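Local coordinates for dihydrodipicolinate reductase N-terminus domain-containing protein (Mycobacterium smegmatis, PDB 6IAQ) that binds NADP(H) and acts as a native amine dehydrogenase, a type of enzyme used for the asymmetric reductive amination of ketones, at residues Y13-M18 with A36-P41; Q42-D47 with V62-A67. One frame throughout, in Å; residues are numbered along the deposited sequence.

Interaction 1: residues Y13-M18 with A36-P41. With NAP (NADP nicotinamide-adenine-dinucleotide phosphate), chain F.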
ATOM      1  N   TYR A  13     -19.005  -8.050 -19.845  1.00 29.03           N
ATOM      2  CA  TYR A  13     -19.347  -6.986 -20.798  1.00 29.83           C
ATOM      3  C   TYR A  13     -18.085  -6.663 -21.610  1.00 35.80           C
ATOM      4  O   TYR A  13     -17.164  -5.964 -21.087  1.00 33.69           O
ATOM      5  CB  TYR A  13     -19.915  -5.810 -20.009  1.00 30.83           C
ATOM      6  CG  TYR A  13     -20.825  -4.872 -20.753  1.00 30.05           C
ATOM      7  CD1 TYR A  13     -20.679  -4.639 -22.112  1.00 31.87           C
ATOM      8  CD2 TYR A  13     -21.811  -4.180 -20.081  1.00 29.33           C
ATOM      9  CE1 TYR A  13     -21.475  -3.722 -22.771  1.00 29.60           C
ATOM     10  CE2 TYR A  13     -22.636  -3.284 -20.734  1.00 32.54           C
ATOM     11  CZ  TYR A  13     -22.478  -3.068 -22.090  1.00 29.64           C
ATOM     12  OH  TYR A  13     -23.273  -2.175 -22.741  1.00 31.89           O
ATOM     13  N   GLY A  14     -18.055  -7.154 -22.858  1.00 29.19           N
ATOM     14  CA  GLY A  14     -16.863  -7.210 -23.712  1.00 28.76           C
ATOM     15  C   GLY A  14     -16.150  -8.521 -23.462  1.00 31.23           C
ATOM     16  O   GLY A  14     -16.157  -9.008 -22.315  1.00 30.62           O
ATOM     17  N   VAL A  15     -15.601  -9.118 -24.507  1.00 28.31           N
ATOM     18  CA  VAL A  15     -14.953 -10.451 -24.456  1.00 33.89           C
ATOM     19  C   VAL A  15     -13.632 -10.352 -25.214  1.00 36.41           C
ATOM     20  O   VAL A  15     -13.388 -11.189 -26.098  1.00 41.01           O
ATOM     21  CB  VAL A  15     -15.865 -11.554 -25.006  1.00 35.47           C
ATOM     22  CG1 VAL A  15     -15.324 -12.909 -24.601  1.00 43.87           C
ATOM     23  CG2 VAL A  15     -17.285 -11.402 -24.506  1.00 32.20           C
ATOM     24  N   GLY A  16     -12.807  -9.369 -24.849  1.00 35.57           N
ATOM     25  CA  GLY A  16     -11.553  -9.105 -25.565  1.00 31.42           C
ATOM     26  C   GLY A  16     -10.378  -9.643 -24.802  1.00 31.91           C
ATOM     27  O   GLY A  16     -10.551 -10.619 -24.025  1.00 30.14           O
ATOM     28  N   ALA A  17      -9.207  -9.046 -24.983  1.00 27.65           N
ATOM     29  CA  ALA A  17      -7.960  -9.557 -24.361  1.00 27.40           C
ATOM     30  C   ALA A  17      -8.136  -9.611 -22.829  1.00 25.62           C
ATOM     31  O   ALA A  17      -7.791 -10.655 -22.209  1.00 28.68           O
ATOM     32  CB  ALA A  17      -6.795  -8.679 -24.755  1.00 29.00           C
ATOM     33  N   MET A  18      -8.656  -8.550 -22.219  1.00 25.04           N
ATOM     34  CA  MET A  18      -8.724  -8.482 -20.731  1.00 27.51           C
ATOM     35  C   MET A  18      -9.882  -9.354 -20.207  1.00 27.39           C
ATOM     36  O   MET A  18      -9.633 -10.179 -19.311  1.00 30.44           O
ATOM     37  CB  MET A  18      -8.839  -7.044 -20.211  1.00 25.44           C
ATOM     38  CG  MET A  18      -7.560  -6.203 -20.476  1.00 25.54           C
ATOM     39  SD  MET A  18      -6.046  -6.963 -19.862  1.00 26.33           S
ATOM     40  CE  MET A  18      -5.446  -7.889 -21.275  1.00 26.18           C
ATOM     41  N   ALA A  36     -22.937 -12.579 -21.375  1.00 35.28           N
ATOM     42  CA  ALA A  36     -21.704 -12.116 -22.048  1.00 32.62           C
ATOM     43  C   ALA A  36     -22.099 -11.281 -23.274  1.00 34.68           C
ATOM     44  O   ALA A  36     -22.994 -11.711 -24.041  1.00 31.00           O
ATOM     45  CB  ALA A  36     -20.826 -13.293 -22.388  1.00 35.31           C
ATOM     46  N   ILE A  37     -21.520 -10.090 -23.389  1.00 32.00           N
ATOM     47  CA  ILE A  37     -21.848  -9.084 -24.428  1.00 34.11           C
ATOM     48  C   ILE A  37     -20.598  -8.843 -25.284  1.00 40.69           C
ATOM     49  O   ILE A  37     -19.488  -8.628 -24.715  1.00 31.10           O
ATOM     50  CB  ILE A  37     -22.391  -7.803 -23.798  1.00 30.32           C
ATOM     51  CG1 ILE A  37     -23.510  -8.118 -22.799  1.00 34.15           C
ATOM     52  CG2 ILE A  37     -22.816  -6.796 -24.863  1.00 29.02           C
ATOM     53  CD1 ILE A  37     -23.817  -6.989 -21.860  1.00 35.77           C
ATOM     54  N   ALA A  38     -20.766  -8.926 -26.605  1.00 38.66           N
ATOM     55  CA  ALA A  38     -19.707  -8.667 -27.601  1.00 36.26           C
ATOM     56  C   ALA A  38     -20.292  -7.793 -28.712  1.00 36.93           C
ATOM     57  O   ALA A  38     -21.479  -7.365 -28.614  1.00 38.63           O
ATOM     58  CB  ALA A  38     -19.145  -9.969 -28.130  1.00 39.32           C
ATOM     59  N   ARG A  39     -19.466  -7.475 -29.707  1.00 31.92           N
ATOM     60  CA  ARG A  39     -19.825  -6.564 -30.819  1.00 37.44           C
ATOM     61  C   ARG A  39     -19.596  -7.305 -32.150  1.00 38.66           C
ATOM     62  O   ARG A  39     -20.412  -7.126 -33.039  1.00 36.92           O
ATOM     63  CB  ARG A  39     -19.037  -5.258 -30.666  1.00 38.29           C
ATOM     64  CG  ARG A  39     -19.179  -4.282 -31.819  1.00 45.22           C
ATOM     65  CD  ARG A  39     -18.519  -2.965 -31.546  1.00 49.05           C
ATOM     66  NE  ARG A  39     -18.764  -2.094 -32.684  1.00 56.63           N
ATOM     67  CZ  ARG A  39     -18.068  -2.102 -33.818  1.00 63.25           C
ATOM     68  NH1 ARG A  39     -17.068  -2.953 -33.994  1.00 65.91           N
ATOM     69  NH2 ARG A  39     -18.372  -1.245 -34.777  1.00 67.23           N
ATOM     70  N   SER A  40     -18.534  -8.112 -32.283  1.00 41.90           N
ATOM     71  CA  SER A  40     -18.151  -8.822 -33.538  1.00 44.60           C
ATOM     72  C   SER A  40     -19.166  -9.923 -33.869  1.00 37.36           C
ATOM     73  O   SER A  40     -19.435 -10.795 -33.039  1.00 35.93           O
ATOM     74  CB  SER A  40     -16.739  -9.358 -33.460  1.00 41.19           C
ATOM     75  OG  SER A  40     -15.814  -8.285 -33.535  1.00 46.29           O
ATOM     76  N   PRO A  41     -19.806  -9.869 -35.070  1.00 39.75           N
ATOM     77  CA  PRO A  41     -20.872 -10.812 -35.412  1.00 36.02           C
ATOM     78  C   PRO A  41     -20.466 -12.282 -35.268  1.00 35.78           C
ATOM     79  O   PRO A  41     -21.289 -13.088 -34.865  1.00 43.41           O
ATOM     80  CB  PRO A  41     -21.161 -10.460 -36.891  1.00 40.85           C
ATOM     81  CG  PRO A  41     -20.878  -8.979 -36.966  1.00 43.70           C
ATOM     82  CD  PRO A  41     -19.657  -8.802 -36.081  1.00 41.81           C
TER
HETATM   83  PA  NAP F 402      -9.833  -5.474 -26.725  1.00 26.75           P
HETATM   84  O1A NAP F 402      -9.191  -6.781 -26.748  1.00 26.25           O
HETATM   85  O2A NAP F 402      -9.927  -4.538 -27.966  1.00 25.71           O
HETATM   86  O5B NAP F 402     -11.340  -5.724 -26.148  1.00 29.38           O
HETATM   87  C5B NAP F 402     -12.385  -4.747 -26.252  1.00 29.66           C
HETATM   88  C4B NAP F 402     -13.714  -5.486 -26.323  1.00 32.85           C
HETATM   89  O4B NAP F 402     -14.812  -4.578 -26.354  1.00 33.64           O
HETATM   90  C3B NAP F 402     -13.884  -6.408 -27.560  1.00 34.37           C
HETATM   91  O3B NAP F 402     -14.294  -7.682 -27.007  1.00 34.47           O
HETATM   92  C2B NAP F 402     -15.032  -5.828 -28.382  1.00 38.56           C
HETATM   93  O2B NAP F 402     -15.917  -6.825 -28.938  1.00 41.17           O
HETATM   94  C1B NAP F 402     -15.790  -5.166 -27.272  1.00 33.78           C
HETATM   95  N9A NAP F 402     -16.699  -4.078 -27.627  1.00 37.01           N
HETATM   96  C8A NAP F 402     -16.439  -2.912 -28.251  1.00 33.26           C
HETATM   97  N7A NAP F 402     -17.563  -2.187 -28.276  1.00 34.98           N
HETATM   98  C5A NAP F 402     -18.508  -2.871 -27.588  1.00 37.22           C
HETATM   99  C6A NAP F 402     -19.926  -2.690 -27.188  1.00 38.30           C
HETATM  100  N6A NAP F 402     -20.597  -1.596 -27.527  1.00 40.84           N
HETATM  101  N1A NAP F 402     -20.522  -3.655 -26.490  1.00 37.82           N
HETATM  102  C2A NAP F 402     -19.899  -4.787 -26.102  1.00 38.14           C
HETATM  103  N3A NAP F 402     -18.608  -5.043 -26.414  1.00 37.50           N
HETATM  104  C4A NAP F 402     -17.936  -4.125 -27.166  1.00 34.81           C
HETATM  105  O3  NAP F 402      -9.177  -4.499 -25.574  1.00 27.67           O
HETATM  106  PN  NAP F 402      -8.678  -4.992 -24.072  1.00 25.24           P
HETATM  107  O1N NAP F 402      -7.196  -5.190 -23.991  1.00 27.32           O
HETATM  108  O2N NAP F 402      -9.547  -6.085 -23.559  1.00 24.96           O
HETATM  109  O5D NAP F 402      -9.052  -3.575 -23.432  1.00 24.22           O
HETATM  110  C5D NAP F 402     -10.377  -3.070 -23.225  1.00 25.52           C
HETATM  111  C4D NAP F 402     -10.428  -1.724 -22.559  1.00 26.50           C
HETATM  112  O4D NAP F 402      -9.895  -1.878 -21.202  1.00 27.28           O
HETATM  113  C3D NAP F 402      -9.626  -0.702 -23.314  1.00 25.18           C
HETATM  114  O3D NAP F 402     -10.273   0.555 -23.388  1.00 23.76           O
HETATM  115  C2D NAP F 402      -8.345  -0.592 -22.476  1.00 25.39           C
HETATM  116  O2D NAP F 402      -7.734   0.688 -22.690  1.00 24.89           O
HETATM  117  C1D NAP F 402      -8.894  -0.874 -21.048  1.00 26.95           C
HETATM  118  N1N NAP F 402      -7.843  -1.371 -20.142  1.00 23.74           N
HETATM  119  C2N NAP F 402      -7.703  -0.769 -18.977  1.00 24.60           C
HETATM  120  C3N NAP F 402      -6.685  -1.167 -18.123  1.00 24.38           C
HETATM  121  C7N NAP F 402      -6.519  -0.540 -16.756  1.00 26.19           C
HETATM  122  O7N NAP F 402      -5.496  -0.847 -16.145  1.00 26.83           O
HETATM  123  N7N NAP F 402      -7.456   0.270 -16.233  1.00 24.85           N
HETATM  124  C4N NAP F 402      -5.841  -2.208 -18.510  1.00 22.74           C
HETATM  125  C5N NAP F 402      -6.012  -2.832 -19.742  1.00 23.77           C
HETATM  126  C6N NAP F 402      -7.041  -2.379 -20.531  1.00 22.34           C
HETATM  127  P2B NAP F 402     -15.429  -7.898 -30.017  1.00 38.72           P
HETATM  128  O1X NAP F 402     -14.478  -8.846 -29.345  1.00 35.82           O
HETATM  129  O2X NAP F 402     -16.677  -8.726 -30.316  1.00 37.48           O
HETATM  130  O3X NAP F 402     -14.908  -6.940 -31.093  1.00 43.32           O
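Ile37 carries this contact, paired with Tyr13 on neighbouring parallel strands and on the same face of the sheet. Its CB lies 4.0 Å from Tyr13 CD1. From there CG2, anti to the backbone N, lies 3.8 Å from NAP C2A of the adenine. CG1 takes the other branch, anti to the carbonyl carbon (chi1 -50°), and the extended chi2 (163°) sets CD1 over the middle of the Tyr13 ring, 3.8 Å from the centroid: a CH-pi contact almost along the ring normal. The in-plane edge of the same ring faces NAP N1A. Between the backbones, Gly14 N donates a bent bond of 2.8 Å to Ile37 O from above the carbonyl plane, and Val15 CG2 rests on that carbonyl. Ala17 N, in the first turn of helix 17-28, gives NAP O1A a nearly straight bond of 2.9 Å, and Met18 N binds O2N likewise. Arg39 N and Ser40 N both grip NAP O2X of the 2'-phosphate, as expected for NADP rather than NAD. This is the Rossmann beta-alpha-beta unit, strands 9-13 and 32-37 joined by helix 17-28; helices 66-73 and 86-98 pack on Tyr13, helix 48-51 on Val15.

Interaction 2: residues Q42-D47 with V62-A67. With NAP (NADP nicotinamide-adenine-dinucleotide phosphate), chain F.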
ATOM      1  N   GLN A  42     -19.213 -12.591 -35.608  1.00 38.91           N
ATOM      2  CA  GLN A  42     -18.582 -13.934 -35.495  1.00 46.79           C
ATOM      3  C   GLN A  42     -18.783 -14.493 -34.077  1.00 45.79           C
ATOM      4  O   GLN A  42     -19.000 -15.703 -33.963  1.00 41.64           O
ATOM      5  CB  GLN A  42     -17.099 -13.834 -35.880  1.00 48.81           C
ATOM      6  CG  GLN A  42     -16.743 -14.753 -37.045  1.00 65.13           C
ATOM      7  CD  GLN A  42     -15.747 -14.211 -38.050  1.00 66.53           C
ATOM      8  OE1 GLN A  42     -16.086 -13.917 -39.199  1.00 69.13           O
ATOM      9  NE2 GLN A  42     -14.490 -14.120 -37.645  1.00 69.62           N
ATOM     10  N   LYS A  43     -18.737 -13.641 -33.045  1.00 48.08           N
ATOM     11  CA  LYS A  43     -18.752 -14.046 -31.613  1.00 45.51           C
ATOM     12  C   LYS A  43     -20.185 -14.264 -31.131  1.00 46.60           C
ATOM     13  O   LYS A  43     -20.363 -15.190 -30.307  1.00 45.68           O
ATOM     14  CB  LYS A  43     -18.055 -12.995 -30.740  1.00 44.67           C
ATOM     15  CG  LYS A  43     -16.547 -13.051 -30.917  1.00 47.06           C
ATOM     16  CD  LYS A  43     -15.727 -12.125 -30.119  1.00 51.16           C
ATOM     17  CE  LYS A  43     -14.295 -12.224 -30.597  1.00 52.55           C
ATOM     18  NZ  LYS A  43     -13.464 -11.175 -29.987  1.00 54.82           N
ATOM     19  N   VAL A  44     -21.147 -13.462 -31.594  1.00 50.46           N
ATOM     20  CA  VAL A  44     -22.549 -13.541 -31.088  1.00 51.29           C
ATOM     21  C   VAL A  44     -23.131 -14.922 -31.426  1.00 54.70           C
ATOM     22  O   VAL A  44     -22.854 -15.452 -32.501  1.00 60.91           O
ATOM     23  CB  VAL A  44     -23.463 -12.368 -31.485  1.00 49.58           C
ATOM     24  CG1 VAL A  44     -22.787 -11.292 -32.298  1.00 50.60           C
ATOM     25  CG2 VAL A  44     -24.773 -12.829 -32.101  1.00 54.24           C
ATOM     26  N   GLY A  45     -23.837 -15.509 -30.461  1.00 51.91           N
ATOM     27  CA  GLY A  45     -24.431 -16.850 -30.538  1.00 50.47           C
ATOM     28  C   GLY A  45     -23.507 -17.918 -29.993  1.00 50.42           C
ATOM     29  O   GLY A  45     -24.026 -18.948 -29.554  1.00 55.32           O
ATOM     30  N   GLN A  46     -22.186 -17.727 -30.031  1.00 47.76           N
ATOM     31  CA  GLN A  46     -21.226 -18.745 -29.542  1.00 48.04           C
ATOM     32  C   GLN A  46     -21.365 -18.870 -28.018  1.00 49.93           C
ATOM     33  O   GLN A  46     -21.797 -17.891 -27.356  1.00 39.62           O
ATOM     34  CB  GLN A  46     -19.786 -18.385 -29.888  1.00 48.99           C
ATOM     35  CG  GLN A  46     -19.444 -18.465 -31.370  1.00 51.45           C
ATOM     36  CD  GLN A  46     -17.948 -18.320 -31.561  1.00 56.28           C
ATOM     37  OE1 GLN A  46     -17.147 -19.035 -30.950  1.00 61.08           O
ATOM     38  NE2 GLN A  46     -17.538 -17.378 -32.396  1.00 60.82           N
ATOM     39  N   ASP A  47     -21.043 -20.052 -27.496  1.00 48.53           N
ATOM     40  CA  ASP A  47     -20.941 -20.297 -26.042  1.00 54.61           C
ATOM     41  C   ASP A  47     -19.659 -19.610 -25.547  1.00 48.79           C
ATOM     42  O   ASP A  47     -18.611 -19.789 -26.186  1.00 47.55           O
ATOM     43  CB  ASP A  47     -20.939 -21.788 -25.706  1.00 51.38           C
ATOM     44  CG  ASP A  47     -20.847 -22.037 -24.209  1.00 56.47           C
ATOM     45  OD1 ASP A  47     -21.916 -22.030 -23.552  1.00 69.48           O
ATOM     46  OD2 ASP A  47     -19.698 -22.202 -23.709  1.00 57.54           O
ATOM     47  N   VAL A  62     -23.128 -15.798 -26.099  1.00 47.16           N
ATOM     48  CA  VAL A  62     -22.711 -14.373 -26.245  1.00 42.57           C
ATOM     49  C   VAL A  62     -23.798 -13.642 -27.036  1.00 44.33           C
ATOM     50  O   VAL A  62     -24.253 -14.170 -28.083  1.00 43.98           O
ATOM     51  CB  VAL A  62     -21.329 -14.252 -26.922  1.00 41.76           C
ATOM     52  CG1 VAL A  62     -20.961 -12.804 -27.188  1.00 41.18           C
ATOM     53  CG2 VAL A  62     -20.251 -14.952 -26.110  1.00 44.93           C
ATOM     54  N   SER A  63     -24.178 -12.463 -26.559  1.00 37.37           N
ATOM     55  CA  SER A  63     -25.189 -11.574 -27.155  1.00 37.97           C
ATOM     56  C   SER A  63     -24.517 -10.279 -27.610  1.00 41.25           C
ATOM     57  O   SER A  63     -23.439  -9.927 -27.082  1.00 38.66           O
ATOM     58  CB  SER A  63     -26.289 -11.310 -26.170  1.00 38.54           C
ATOM     59  OG  SER A  63     -27.024 -10.141 -26.531  1.00 46.50           O
ATOM     60  N   ASP A  64     -25.143  -9.587 -28.557  1.00 37.39           N
ATOM     61  CA  ASP A  64     -24.692  -8.252 -29.028  1.00 37.30           C
ATOM     62  C   ASP A  64     -25.625  -7.190 -28.481  1.00 31.91           C
ATOM     63  O   ASP A  64     -25.488  -6.056 -28.905  1.00 33.73           O
ATOM     64  CB  ASP A  64     -24.610  -8.180 -30.554  1.00 44.69           C
ATOM     65  CG  ASP A  64     -25.922  -8.532 -31.256  1.00 52.16           C
ATOM     66  OD1 ASP A  64     -26.935  -8.743 -30.561  1.00 51.15           O
ATOM     67  OD2 ASP A  64     -25.910  -8.670 -32.492  1.00 60.99           O
ATOM     68  N   ASP A  65     -26.487  -7.536 -27.525  1.00 33.31           N
ATOM     69  CA  ASP A  65     -27.553  -6.630 -27.035  1.00 36.59           C
ATOM     70  C   ASP A  65     -27.447  -6.536 -25.508  1.00 38.59           C
ATOM     71  O   ASP A  65     -28.050  -7.405 -24.823  1.00 32.29           O
ATOM     72  CB  ASP A  65     -28.921  -7.133 -27.505  1.00 38.60           C
ATOM     73  CG  ASP A  65     -30.046  -6.142 -27.314  1.00 42.08           C
ATOM     74  OD1 ASP A  65     -29.930  -5.250 -26.421  1.00 39.96           O
ATOM     75  OD2 ASP A  65     -31.059  -6.298 -28.044  1.00 53.06           O
ATOM     76  N   ALA A  66     -26.716  -5.538 -25.006  1.00 35.33           N
ATOM     77  CA  ALA A  66     -26.428  -5.387 -23.555  1.00 36.89           C
ATOM     78  C   ALA A  66     -27.742  -5.304 -22.744  1.00 35.66           C
ATOM     79  O   ALA A  66     -27.872  -6.016 -21.719  1.00 36.33           O
ATOM     80  CB  ALA A  66     -25.549  -4.176 -23.317  1.00 33.44           C
ATOM     81  N   ALA A  67     -28.651  -4.422 -23.146  1.00 37.89           N
ATOM     82  CA  ALA A  67     -29.928  -4.169 -22.416  1.00 38.72           C
ATOM     83  C   ALA A  67     -30.714  -5.489 -22.332  1.00 39.35           C
ATOM     84  O   ALA A  67     -31.199  -5.837 -21.244  1.00 38.66           O
ATOM     85  CB  ALA A  67     -30.702  -3.074 -23.079  1.00 38.58           C
TER
HETATM   86  PA  NAP F 402      -9.833  -5.474 -26.725  1.00 26.75           P
HETATM   87  O1A NAP F 402      -9.191  -6.781 -26.748  1.00 26.25           O
HETATM   88  O2A NAP F 402      -9.927  -4.538 -27.966  1.00 25.71           O
HETATM   89  O5B NAP F 402     -11.340  -5.724 -26.148  1.00 29.38           O
HETATM   90  C5B NAP F 402     -12.385  -4.747 -26.252  1.00 29.66           C
HETATM   91  C4B NAP F 402     -13.714  -5.486 -26.323  1.00 32.85           C
HETATM   92  O4B NAP F 402     -14.812  -4.578 -26.354  1.00 33.64           O
HETATM   93  C3B NAP F 402     -13.884  -6.408 -27.560  1.00 34.37           C
HETATM   94  O3B NAP F 402     -14.294  -7.682 -27.007  1.00 34.47           O
HETATM   95  C2B NAP F 402     -15.032  -5.828 -28.382  1.00 38.56           C
HETATM   96  O2B NAP F 402     -15.917  -6.825 -28.938  1.00 41.17           O
HETATM   97  C1B NAP F 402     -15.790  -5.166 -27.272  1.00 33.78           C
HETATM   98  N9A NAP F 402     -16.699  -4.078 -27.627  1.00 37.01           N
HETATM   99  C8A NAP F 402     -16.439  -2.912 -28.251  1.00 33.26           C
HETATM  100  N7A NAP F 402     -17.563  -2.187 -28.276  1.00 34.98           N
HETATM  101  C5A NAP F 402     -18.508  -2.871 -27.588  1.00 37.22           C
HETATM  102  C6A NAP F 402     -19.926  -2.690 -27.188  1.00 38.30           C
HETATM  103  N6A NAP F 402     -20.597  -1.596 -27.527  1.00 40.84           N
HETATM  104  N1A NAP F 402     -20.522  -3.655 -26.490  1.00 37.82           N
HETATM  105  C2A NAP F 402     -19.899  -4.787 -26.102  1.00 38.14           C
HETATM  106  N3A NAP F 402     -18.608  -5.043 -26.414  1.00 37.50           N
HETATM  107  C4A NAP F 402     -17.936  -4.125 -27.166  1.00 34.81           C
HETATM  108  O3  NAP F 402      -9.177  -4.499 -25.574  1.00 27.67           O
HETATM  109  PN  NAP F 402      -8.678  -4.992 -24.072  1.00 25.24           P
HETATM  110  O1N NAP F 402      -7.196  -5.190 -23.991  1.00 27.32           O
HETATM  111  O2N NAP F 402      -9.547  -6.085 -23.559  1.00 24.96           O
HETATM  112  O5D NAP F 402      -9.052  -3.575 -23.432  1.00 24.22           O
HETATM  113  C5D NAP F 402     -10.377  -3.070 -23.225  1.00 25.52           C
HETATM  114  C4D NAP F 402     -10.428  -1.724 -22.559  1.00 26.50           C
HETATM  115  O4D NAP F 402      -9.895  -1.878 -21.202  1.00 27.28           O
HETATM  116  C3D NAP F 402      -9.626  -0.702 -23.314  1.00 25.18           C
HETATM  117  O3D NAP F 402     -10.273   0.555 -23.388  1.00 23.76           O
HETATM  118  C2D NAP F 402      -8.345  -0.592 -22.476  1.00 25.39           C
HETATM  119  O2D NAP F 402      -7.734   0.688 -22.690  1.00 24.89           O
HETATM  120  C1D NAP F 402      -8.894  -0.874 -21.048  1.00 26.95           C
HETATM  121  N1N NAP F 402      -7.843  -1.371 -20.142  1.00 23.74           N
HETATM  122  C2N NAP F 402      -7.703  -0.769 -18.977  1.00 24.60           C
HETATM  123  C3N NAP F 402      -6.685  -1.167 -18.123  1.00 24.38           C
HETATM  124  C7N NAP F 402      -6.519  -0.540 -16.756  1.00 26.19           C
HETATM  125  O7N NAP F 402      -5.496  -0.847 -16.145  1.00 26.83           O
HETATM  126  N7N NAP F 402      -7.456   0.270 -16.233  1.00 24.85           N
HETATM  127  C4N NAP F 402      -5.841  -2.208 -18.510  1.00 22.74           C
HETATM  128  C5N NAP F 402      -6.012  -2.832 -19.742  1.00 23.77           C
HETATM  129  C6N NAP F 402      -7.041  -2.379 -20.531  1.00 22.34           C
HETATM  130  P2B NAP F 402     -15.429  -7.898 -30.017  1.00 38.72           P
HETATM  131  O1X NAP F 402     -14.478  -8.846 -29.345  1.00 35.82           O
HETATM  132  O2X NAP F 402     -16.677  -8.726 -30.316  1.00 37.48           O
HETATM  133  O3X NAP F 402     -14.908  -6.940 -31.093  1.00 43.32           O
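Two torsion patterns set up this contact. The backbone makes a type II turn from Lys43 to Gln46, its positive phi (92°) falling on Gly45, while the Lys43 side chain leaves with CG anti to the carbonyl carbon (chi1 -74°) and then runs fully extended away from the turn. The turn is closed by Gln46 N bonding to Lys43 O, and Val62 docks against it through its backbone. Gly45 N donates to Val62 O at 2.8 Å, almost straight and in the carbonyl plane; Val62 N returns a bond of 2.8 Å to Gln46 O, nearly along the C=O axis. Both polar backbone atoms of Val62 are thus used. Its side chain points into the turn: CB sits 3.6 Å from Lys43 O, and CG2, beside the backbone N, lies 3.5 Å from Gln46 O. At the outer edge, Val44 CG1 touches Asp64 CB, the two side chains crossing obliquely.

Intrasegment bonds shape each side. Gln46 NE2 reaches back to Gln42 O at 2.7 Å, with that oxygen in its amide plane; Asp65 N donates to Ser63 OG at 2.8 Å, an ST turn, just before Asp65 caps helix 66-73. Asp47 is the N-cap of helix 48-51, through weak bonds, and its two carboxylate oxygens accept from Leu58 N and Val60 N.

At the far end of its straight chain, Lys43 NZ meets NAP O1X of the 2'-phosphate at 2.6 Å. So short an approach is consistent with a protonated amine facing a phosphate dianion, each probably stabilising the other's charge. The paired backbone bonds hold the turn from which Lys43 extends, and so probably help place its amine at the phosphate.

Interactions 1 and 2 follow one another along the chain, the first closing at Pro41 just before the second opens at Gln42, and their centres lie about 8 Å apart within the Rossmann-type nucleotide-binding domain. Strand 32-37, the outermost of the parallel sheet within this chain, joins them: its end and Ala38 pair with Ser63 through two probable backbone hydrogen bonds, while Ala38 CB packs on Val62 CG1. Tyr13 likewise meets Ala66 at the start of helix 66-73. Both contacts reach the same NADP. Residues 13-18 bind its pyrophosphate and ribose, 36-41 the adenine side and the 2'-phosphate, which is thus held by the consecutive segments 36-41 and 42-47, the latter through Lys43.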